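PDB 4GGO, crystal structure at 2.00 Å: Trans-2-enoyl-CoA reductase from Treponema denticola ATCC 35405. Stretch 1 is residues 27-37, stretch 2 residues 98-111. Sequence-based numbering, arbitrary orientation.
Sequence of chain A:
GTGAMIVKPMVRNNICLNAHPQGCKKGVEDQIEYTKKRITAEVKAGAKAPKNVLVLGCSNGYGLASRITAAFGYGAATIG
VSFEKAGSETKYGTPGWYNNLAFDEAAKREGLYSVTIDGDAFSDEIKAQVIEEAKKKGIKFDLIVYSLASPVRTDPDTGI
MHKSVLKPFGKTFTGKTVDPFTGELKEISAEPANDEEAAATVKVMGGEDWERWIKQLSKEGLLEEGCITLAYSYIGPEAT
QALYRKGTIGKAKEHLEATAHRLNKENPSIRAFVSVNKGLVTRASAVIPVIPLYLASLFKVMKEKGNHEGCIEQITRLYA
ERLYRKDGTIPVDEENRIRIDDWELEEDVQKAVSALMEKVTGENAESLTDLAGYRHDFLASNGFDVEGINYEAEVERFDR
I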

ATOM      1  N   GLY A  27      11.132  -1.889  11.797  1.00 31.88           N
ATOM      2  CA  GLY A  27       9.771  -1.766  11.305  1.00 26.55           C
ATOM      3  C   GLY A  27       9.297  -3.038  10.630  1.00 30.19           C
ATOM      4  O   GLY A  27       8.152  -3.456  10.804  1.00 25.17           O
ATOM      5  N   VAL A  28      10.182  -3.656   9.854  1.00 29.78           N
ATOM      6  CA  VAL A  28       9.868  -4.915   9.189  1.00 25.35           C
ATOM      7  C   VAL A  28       9.728  -6.038  10.211  1.00 26.85           C
ATOM      8  O   VAL A  28       8.804  -6.847  10.136  1.00 21.86           O
ATOM      9  CB  VAL A  28      10.946  -5.289   8.150  1.00 28.06           C
ATOM     10  CG1 VAL A  28      10.685  -6.675   7.579  1.00 21.96           C
ATOM     11  CG2 VAL A  28      10.997  -4.250   7.040  1.00 24.68           C
ATOM     12  N   GLU A  29      10.646  -6.074  11.174  1.00 30.52           N
ATOM     13  CA  GLU A  29      10.637  -7.102  12.210  1.00 30.79           C
ATOM     14  C   GLU A  29       9.384  -7.044  13.078  1.00 27.11           C
ATOM     15  O   GLU A  29       8.839  -8.080  13.456  1.00 23.37           O
ATOM     16  CB  GLU A  29      11.889  -6.999  13.085  1.00 32.82           C
ATOM     17  CG  GLU A  29      13.157  -7.492  12.409  1.00 31.77           C
ATOM     18  CD  GLU A  29      14.389  -7.311  13.273  1.00 49.50           C
ATOM     19  OE1 GLU A  29      14.391  -6.399  14.126  1.00 49.24           O
ATOM     20  OE2 GLU A  29      15.357  -8.083  13.100  1.00 50.92           O
ATOM     21  N   ASP A  30       8.932  -5.832  13.394  1.00 24.91           N
ATOM     22  CA  ASP A  30       7.723  -5.658  14.195  1.00 29.94           C
ATOM     23  C   ASP A  30       6.496  -6.196  13.468  1.00 27.40           C
ATOM     24  O   ASP A  30       5.596  -6.760  14.091  1.00 22.35           O
ATOM     25  CB  ASP A  30       7.511  -4.186  14.562  1.00 37.48           C
ATOM     26  CG  ASP A  30       8.493  -3.699  15.610  1.00 41.93           C
ATOM     27  OD1 ASP A  30       9.206  -4.539  16.198  1.00 44.48           O
ATOM     28  OD2 ASP A  30       8.544  -2.474  15.852  1.00 43.62           O
ATOM     29  N   GLN A  31       6.462  -6.020  12.151  1.00 21.30           N
ATOM     30  CA  GLN A  31       5.353  -6.526  11.351  1.00 23.44           C
ATOM     31  C   GLN A  31       5.381  -8.049  11.302  1.00 24.77           C
ATOM     32  O   GLN A  31       4.336  -8.699  11.336  1.00 25.24           O
ATOM     33  CB  GLN A  31       5.390  -5.949   9.936  1.00 22.36           C
ATOM     34  CG  GLN A  31       5.123  -4.452   9.868  1.00 26.55           C
ATOM     35  CD  GLN A  31       5.110  -3.928   8.444  1.00 35.41           C
ATOM     36  OE1 GLN A  31       4.368  -4.423   7.595  1.00 27.89           O
ATOM     37  NE2 GLN A  31       5.941  -2.927   8.174  1.00 25.55           N
ATOM     38  N   ILE A  32       6.584  -8.609  11.223  1.00 25.04           N
ATOM     39  CA  ILE A  32       6.759 -10.056  11.233  1.00 24.10           C
ATOM     40  C   ILE A  32       6.295 -10.639  12.563  1.00 23.22           C
ATOM     41  O   ILE A  32       5.593 -11.649  12.595  1.00 28.75           O
ATOM     42  CB  ILE A  32       8.229 -10.452  10.982  1.00 24.26           C
ATOM     43  CG1 ILE A  32       8.669  -9.998   9.590  1.00 21.73           C
ATOM     44  CG2 ILE A  32       8.413 -11.956  11.123  1.00 24.09           C
ATOM     45  CD1 ILE A  32      10.142 -10.198   9.323  1.00 26.56           C
ATOM     46  N   GLU A  33       6.683  -9.990  13.658  1.00 23.05           N
ATOM     47  CA  GLU A  33       6.299 -10.450  14.989  1.00 26.41           C
ATOM     48  C   GLU A  33       4.785 -10.423  15.174  1.00 27.87           C
ATOM     49  O   GLU A  33       4.212 -11.337  15.769  1.00 27.35           O
ATOM     50  CB  GLU A  33       6.983  -9.620  16.079  1.00 31.06           C
ATOM     51  CG  GLU A  33       6.620 -10.055  17.495  1.00 33.55           C
ATOM     52  CD  GLU A  33       7.317  -9.235  18.564  1.00 52.34           C
ATOM     53  OE1 GLU A  33       8.201  -8.424  18.216  1.00 61.14           O
ATOM     54  OE2 GLU A  33       6.978  -9.401  19.756  1.00 57.70           O
ATOM     55  N   TYR A  34       4.138  -9.379  14.663  1.00 22.38           N
ATOM     56  CA  TYR A  34       2.686  -9.288  14.743  1.00 24.46           C
ATOM     57  C   TYR A  34       2.034 -10.404  13.939  1.00 24.58           C
ATOM     58  O   TYR A  34       1.091 -11.045  14.403  1.00 23.03           O
ATOM     59  CB  TYR A  34       2.177  -7.933  14.243  1.00 17.25           C
ATOM     60  CG  TYR A  34       0.665  -7.842  14.243  1.00 20.65           C
ATOM     61  CD1 TYR A  34      -0.025  -7.468  15.390  1.00 20.79           C
ATOM     62  CD2 TYR A  34      -0.074  -8.144  13.104  1.00 17.50           C
ATOM     63  CE1 TYR A  34      -1.405  -7.392  15.400  1.00 21.10           C
ATOM     64  CE2 TYR A  34      -1.455  -8.072  13.107  1.00 15.27           C
ATOM     65  CZ  TYR A  34      -2.114  -7.695  14.257  1.00 19.17           C
ATOM     66  OH  TYR A  34      -3.488  -7.619  14.265  1.00 21.80           O
ATOM     67  N   THR A  35       2.541 -10.620  12.730  1.00 17.40           N
ATOM     68  CA  THR A  35       1.988 -11.620  11.824  1.00 20.53           C
ATOM     69  C   THR A  35       2.037 -13.026  12.422  1.00 24.97           C
ATOM     70  O   THR A  35       1.094 -13.805  12.278  1.00 24.38           O
ATOM     71  CB  THR A  35       2.723 -11.614  10.466  1.00 20.54           C
ATOM     72  OG1 THR A  35       2.656 -10.302   9.893  1.00 20.22           O
ATOM     73  CG2 THR A  35       2.091 -12.612   9.508  1.00 24.10           C
ATOM     74  N   LYS A  36       3.137 -13.345  13.098  1.00 26.39           N
ATOM     75  CA  LYS A  36       3.282 -14.644  13.748  1.00 27.66           C
ATOM     76  C   LYS A  36       2.267 -14.812  14.875  1.00 22.84           C
ATOM     77  O   LYS A  36       1.819 -15.924  15.160  1.00 27.64           O
ATOM     78  CB  LYS A  36       4.704 -14.826  14.285  1.00 24.05           C
ATOM     79  CG  LYS A  36       5.767 -14.966  13.205  1.00 33.56           C
ATOM     80  CD  LYS A  36       7.152 -15.114  13.815  1.00 37.77           C
ATOM     81  CE  LYS A  36       8.206 -15.357  12.748  1.00 42.22           C
ATOM     82  NZ  LYS A  36       7.982 -16.644  12.034  1.00 40.09           N
ATOM     83  N   LYS A  37       1.903 -13.704  15.511  1.00 25.13           N
ATOM     84  CA  LYS A  37       0.924 -13.731  16.593  1.00 23.25           C
ATOM     85  C   LYS A  37      -0.501 -13.654  16.062  1.00 26.39           C
ATOM     86  O   LYS A  37      -1.434 -14.136  16.701  1.00 23.22           O
ATOM     87  CB  LYS A  37       1.160 -12.577  17.566  1.00 31.58           C
ATOM     88  CG  LYS A  37       2.510 -12.595  18.252  1.00 34.99           C
ATOM     89  CD  LYS A  37       2.627 -11.441  19.236  1.00 46.79           C
ATOM     90  CE  LYS A  37       3.992 -11.420  19.897  1.00 52.91           C
ATOM     91  NZ  LYS A  37       4.294 -12.707  20.582  1.00 54.78           N
ATOM     92  N   TYR A  98      15.997  -0.738   2.146  1.00 27.71           N
ATOM     93  CA  TYR A  98      16.320  -1.290   3.456  1.00 26.25           C
ATOM     94  C   TYR A  98      15.266  -2.300   3.903  1.00 34.27           C
ATOM     95  O   TYR A  98      15.596  -3.337   4.485  1.00 28.89           O
ATOM     96  CB  TYR A  98      16.469  -0.172   4.492  1.00 25.87           C
ATOM     97  CG  TYR A  98      17.554   0.825   4.144  1.00 33.08           C
ATOM     98  CD1 TYR A  98      18.896   0.507   4.314  1.00 33.12           C
ATOM     99  CD2 TYR A  98      17.238   2.081   3.644  1.00 28.24           C
ATOM    100  CE1 TYR A  98      19.893   1.411   3.996  1.00 35.80           C
ATOM    101  CE2 TYR A  98      18.229   2.993   3.324  1.00 36.91           C
ATOM    102  CZ  TYR A  98      19.554   2.652   3.501  1.00 33.79           C
ATOM    103  OH  TYR A  98      20.543   3.555   3.185  1.00 39.62           O
ATOM    104  N   ASN A  99      14.001  -1.996   3.622  1.00 29.80           N
ATOM    105  CA  ASN A  99      12.903  -2.910   3.920  1.00 26.43           C
ATOM    106  C   ASN A  99      13.081  -4.259   3.229  1.00 27.98           C
ATOM    107  O   ASN A  99      12.916  -5.308   3.851  1.00 25.95           O
ATOM    108  CB  ASN A  99      11.557  -2.298   3.526  1.00 24.56           C
ATOM    109  CG  ASN A  99      11.140  -1.162   4.442  1.00 27.09           C
ATOM    110  OD1 ASN A  99      11.683  -0.996   5.534  1.00 27.70           O
ATOM    111  ND2 ASN A  99      10.159  -0.381   4.005  1.00 22.51           N
ATOM    112  N   ASN A 100      13.418  -4.224   1.942  1.00 23.93           N
ATOM    113  CA  ASN A 100      13.661  -5.447   1.181  1.00 27.19           C
ATOM    114  C   ASN A 100      14.834  -6.251   1.730  1.00 30.33           C
ATOM    115  O   ASN A 100      14.791  -7.482   1.761  1.00 25.43           O
ATOM    116  CB  ASN A 100      13.895  -5.135  -0.300  1.00 30.18           C
ATOM    117  CG  ASN A 100      12.631  -4.709  -1.015  1.00 33.63           C
ATOM    118  OD1 ASN A 100      11.522  -4.954  -0.541  1.00 27.41           O
ATOM    119  ND2 ASN A 100      12.791  -4.073  -2.170  1.00 26.74           N
ATOM    120  N   LEU A 101      15.884  -5.552   2.153  1.00 28.20           N
ATOM    121  CA  LEU A 101      17.046  -6.207   2.744  1.00 33.42           C
ATOM    122  C   LEU A 101      16.658  -6.898   4.044  1.00 31.23           C
ATOM    123  O   LEU A 101      17.065  -8.030   4.301  1.00 29.17           O
ATOM    124  CB  LEU A 101      18.165  -5.198   3.006  1.00 32.59           C
ATOM    125  CG  LEU A 101      18.795  -4.512   1.793  1.00 37.40           C
ATOM    126  CD1 LEU A 101      19.944  -3.619   2.233  1.00 39.17           C
ATOM    127  CD2 LEU A 101      19.264  -5.534   0.768  1.00 30.61           C
ATOM    128  N   ALA A 102      15.865  -6.206   4.856  1.00 26.08           N
ATOM    129  CA  ALA A 102      15.397  -6.752   6.124  1.00 29.32           C
ATOM    130  C   ALA A 102      14.512  -7.972   5.900  1.00 30.00           C
ATOM    131  O   ALA A 102      14.646  -8.979   6.595  1.00 29.94           O
ATOM    132  CB  ALA A 102      14.651  -5.690   6.914  1.00 29.80           C
ATOM    133  N   PHE A 103      13.615  -7.880   4.923  1.00 30.63           N
ATOM    134  CA  PHE A 103      12.708  -8.980   4.616  1.00 29.10           C
ATOM    135  C   PHE A 103      13.462 -10.231   4.182  1.00 32.08           C
ATOM    136  O   PHE A 103      13.275 -11.306   4.753  1.00 28.49           O
ATOM    137  CB  PHE A 103      11.704  -8.580   3.530  1.00 22.64           C
ATOM    138  CG  PHE A 103      10.710  -9.660   3.202  1.00 26.81           C
ATOM    139  CD1 PHE A 103      10.985 -10.605   2.223  1.00 25.23           C
ATOM    140  CD2 PHE A 103       9.504  -9.736   3.878  1.00 25.00           C
ATOM    141  CE1 PHE A 103      10.077 -11.603   1.928  1.00 28.40           C
ATOM    142  CE2 PHE A 103       8.590 -10.730   3.584  1.00 27.70           C
ATOM    143  CZ  PHE A 103       8.877 -11.666   2.611  1.00 25.12           C
ATOM    144  N   ASP A 104      14.300 -10.087   3.160  1.00 28.48           N
ATOM    145  CA  ASP A 104      15.043 -11.217   2.606  1.00 34.25           C
ATOM    146  C   ASP A 104      15.950 -11.867   3.645  1.00 33.52           C
ATOM    147  O   ASP A 104      16.111 -13.086   3.664  1.00 33.79           O
ATOM    148  CB  ASP A 104      15.855 -10.782   1.384  1.00 30.11           C
ATOM    149  CG  ASP A 104      14.982 -10.496   0.177  1.00 35.59           C
ATOM    150  OD1 ASP A 104      13.873 -11.065   0.095  1.00 37.06           O
ATOM    151  OD2 ASP A 104      15.406  -9.706  -0.692  1.00 37.56           O
ATOM    152  N   GLU A 105      16.535 -11.045   4.509  1.00 33.36           N
ATOM    153  CA  GLU A 105      17.381 -11.544   5.586  1.00 33.03           C
ATOM    154  C   GLU A 105      16.560 -12.364   6.577  1.00 38.07           C
ATOM    155  O   GLU A 105      16.998 -13.419   7.038  1.00 33.15           O
ATOM    156  CB  GLU A 105      18.078 -10.381   6.295  1.00 41.62           C
ATOM    157  CG  GLU A 105      19.030 -10.798   7.401  1.00 47.98           C
ATOM    158  CD  GLU A 105      20.036  -9.712   7.734  1.00 52.14           C
ATOM    159  OE1 GLU A 105      20.487  -9.013   6.802  1.00 60.01           O
ATOM    160  OE2 GLU A 105      20.375  -9.555   8.926  1.00 59.30           O
ATOM    161  N   ALA A 106      15.365 -11.876   6.894  1.00 32.42           N
ATOM    162  CA  ALA A 106      14.469 -12.581   7.803  1.00 31.84           C
ATOM    163  C   ALA A 106      13.945 -13.863   7.166  1.00 29.95           C
ATOM    164  O   ALA A 106      13.852 -14.899   7.823  1.00 32.25           O
ATOM    165  CB  ALA A 106      13.315 -11.680   8.216  1.00 31.21           C
ATOM    166  N   ALA A 107      13.604 -13.783   5.883  1.00 26.06           N
ATOM    167  CA  ALA A 107      13.078 -14.933   5.152  1.00 29.58           C
ATOM    168  C   ALA A 107      14.120 -16.041   5.039  1.00 35.24           C
ATOM    169  O   ALA A 107      13.792 -17.224   5.116  1.00 32.10           O
ATOM    170  CB  ALA A 107      12.603 -14.508   3.772  1.00 25.01           C
ATOM    171  N   LYS A 108      15.375 -15.646   4.856  1.00 32.23           N
ATOM    172  CA  LYS A 108      16.474 -16.599   4.755  1.00 35.38           C
ATOM    173  C   LYS A 108      16.668 -17.311   6.090  1.00 36.36           C
ATOM    174  O   LYS A 108      16.916 -18.517   6.133  1.00 37.60           O
ATOM    175  CB  LYS A 108      17.759 -15.879   4.337  1.00 38.98           C
ATOM    176  CG  LYS A 108      18.827 -16.780   3.726  1.00 52.51           C
ATOM    177  CD  LYS A 108      19.851 -17.230   4.757  1.00 49.26           C
ATOM    178  CE  LYS A 108      21.021 -17.937   4.090  1.00 49.91           C
ATOM    179  NZ  LYS A 108      22.092 -18.284   5.064  1.00 56.60           N
ATOM    180  N   ARG A 109      16.539 -16.557   7.176  1.00 30.57           N
ATOM    181  CA  ARG A 109      16.692 -17.100   8.520  1.00 38.83           C
ATOM    182  C   ARG A 109      15.601 -18.123   8.839  1.00 41.73           C
ATOM    183  O   ARG A 109      15.835 -19.089   9.567  1.00 43.11           O
ATOM    184  CB  ARG A 109      16.690 -15.965   9.551  1.00 40.39           C
ATOM    185  CG  ARG A 109      16.884 -16.419  10.987  1.00 44.17           C
ATOM    186  CD  ARG A 109      17.208 -15.251  11.909  1.00 45.77           C
ATOM    187  NE  ARG A 109      16.183 -14.212  11.879  1.00 50.67           N
ATOM    188  CZ  ARG A 109      16.394 -12.963  11.474  1.00 51.63           C
ATOM    189  NH1 ARG A 109      17.600 -12.589  11.068  1.00 47.09           N
ATOM    190  NH2 ARG A 109      15.401 -12.084  11.483  1.00 47.73           N
ATOM    191  N   GLU A 110      14.413 -17.910   8.282  1.00 37.77           N
ATOM    192  CA  GLU A 110      13.284 -18.807   8.508  1.00 39.65           C
ATOM    193  C   GLU A 110      13.344 -20.037   7.612  1.00 39.12           C
ATOM    194  O   GLU A 110      12.627 -21.012   7.835  1.00 41.64           O
ATOM    195  CB  GLU A 110      11.963 -18.070   8.278  1.00 38.98           C
ATOM    196  CG  GLU A 110      11.670 -16.977   9.290  1.00 44.55           C
ATOM    197  CD  GLU A 110      11.134 -17.519  10.600  1.00 47.22           C
ATOM    198  OE1 GLU A 110      10.893 -18.741  10.690  1.00 48.28           O
ATOM    199  OE2 GLU A 110      10.950 -16.718  11.541  1.00 47.71           O
ATOM    200  N   GLY A 111      14.198 -19.986   6.595  1.00 32.89           N
ATOM    201  CA  GLY A 111      14.313 -21.079   5.647  1.00 34.46           C
ATOM    202  C   GLY A 111      13.262 -20.994   4.558  1.00 38.99           C
ATOM    203  O   GLY A 111      12.844 -22.010   4.001  1.00 39.63           O
TER
HETATM  204  O   HOH W   1      15.471  -9.126  10.775  1.00 46.54           O

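The two stretches belong to longer helices whose axes approach to 9.6 Å and cross at −45°, running in broadly the same direction. The contact is small, burying 322 Å² over both sides, and combines an apolar seam, Val 28 and Ile 32 against Ala 102 and Ala 106, with charged pairs from more exposed residues.

Val 28 contributes most to the seam. It loses more area to the other stretch than any other residue, and its CA lies 6.4 Å from the CA of Asn 99, the closest CA–CA approach. With chi1 at 174° (t), its two methyls reach different parts of the second helix: Val 28 CG2 lies 3.7 Å from Asn 99 OD1, while Val 28 CG1 packs 4.1 Å from the backbone nitrogen, Phe 103 N. Val 28 CB itself comes to 3.9 Å from Ala 102 CB, an approach in which the alanine contributes just a methyl. Asn 99 starts sideways, but its m rotamer brings the amide end nearer to Val 28; its ND2 is satisfied elsewhere in the structure.

One turn on, Ile 32 repeats the pattern against Ala 106. Its CA-to-CB bond points toward the second helix, and the m, t conformation extends the longer branch so that Ile 32 CD1 meets Ala 106 CB at 3.7 Å. Thus a branched residue faces an alanine at each of two successive levels, four residues apart on both helices, and all four residues are buried.

A further turn along, Lys 36 carries the contact into polar territory. Its CA-to-CB bond points toward the second helix, and the chain is extended through chi2 and chi3, then turns at chi4 (−64°, m) to place the ammonium beside Glu 110. The glutamate folds through two m angles, chi1 −67° and chi2 −79°, and Lys 36 NZ donates a hydrogen bond to Glu 110 OE2 at 3.0 Å, forming the salt bridge. Both residues are exposed, and the four methylenes of Lys 36 carry its ammonium to the folded Glu 110, at the margin of the contact.

Glu 29 and Arg 109 make a looser pair. Glu 29 leaves its helix sideways, but an m, t chain brings its carboxylate nearer to the other stretch, whereas the CA-to-CB bond of Arg 109 points toward the first helix, and its chain runs t, t and bends at chi3 (57°, p). Glu 29 OE2 and Arg 109 NH2 remain 4.3 Å apart, beyond a salt bridge. Water 1 links them, donating to Glu 29 OE2 at 2.6 Å and accepting from Arg 109 NH2 at 3.0 Å.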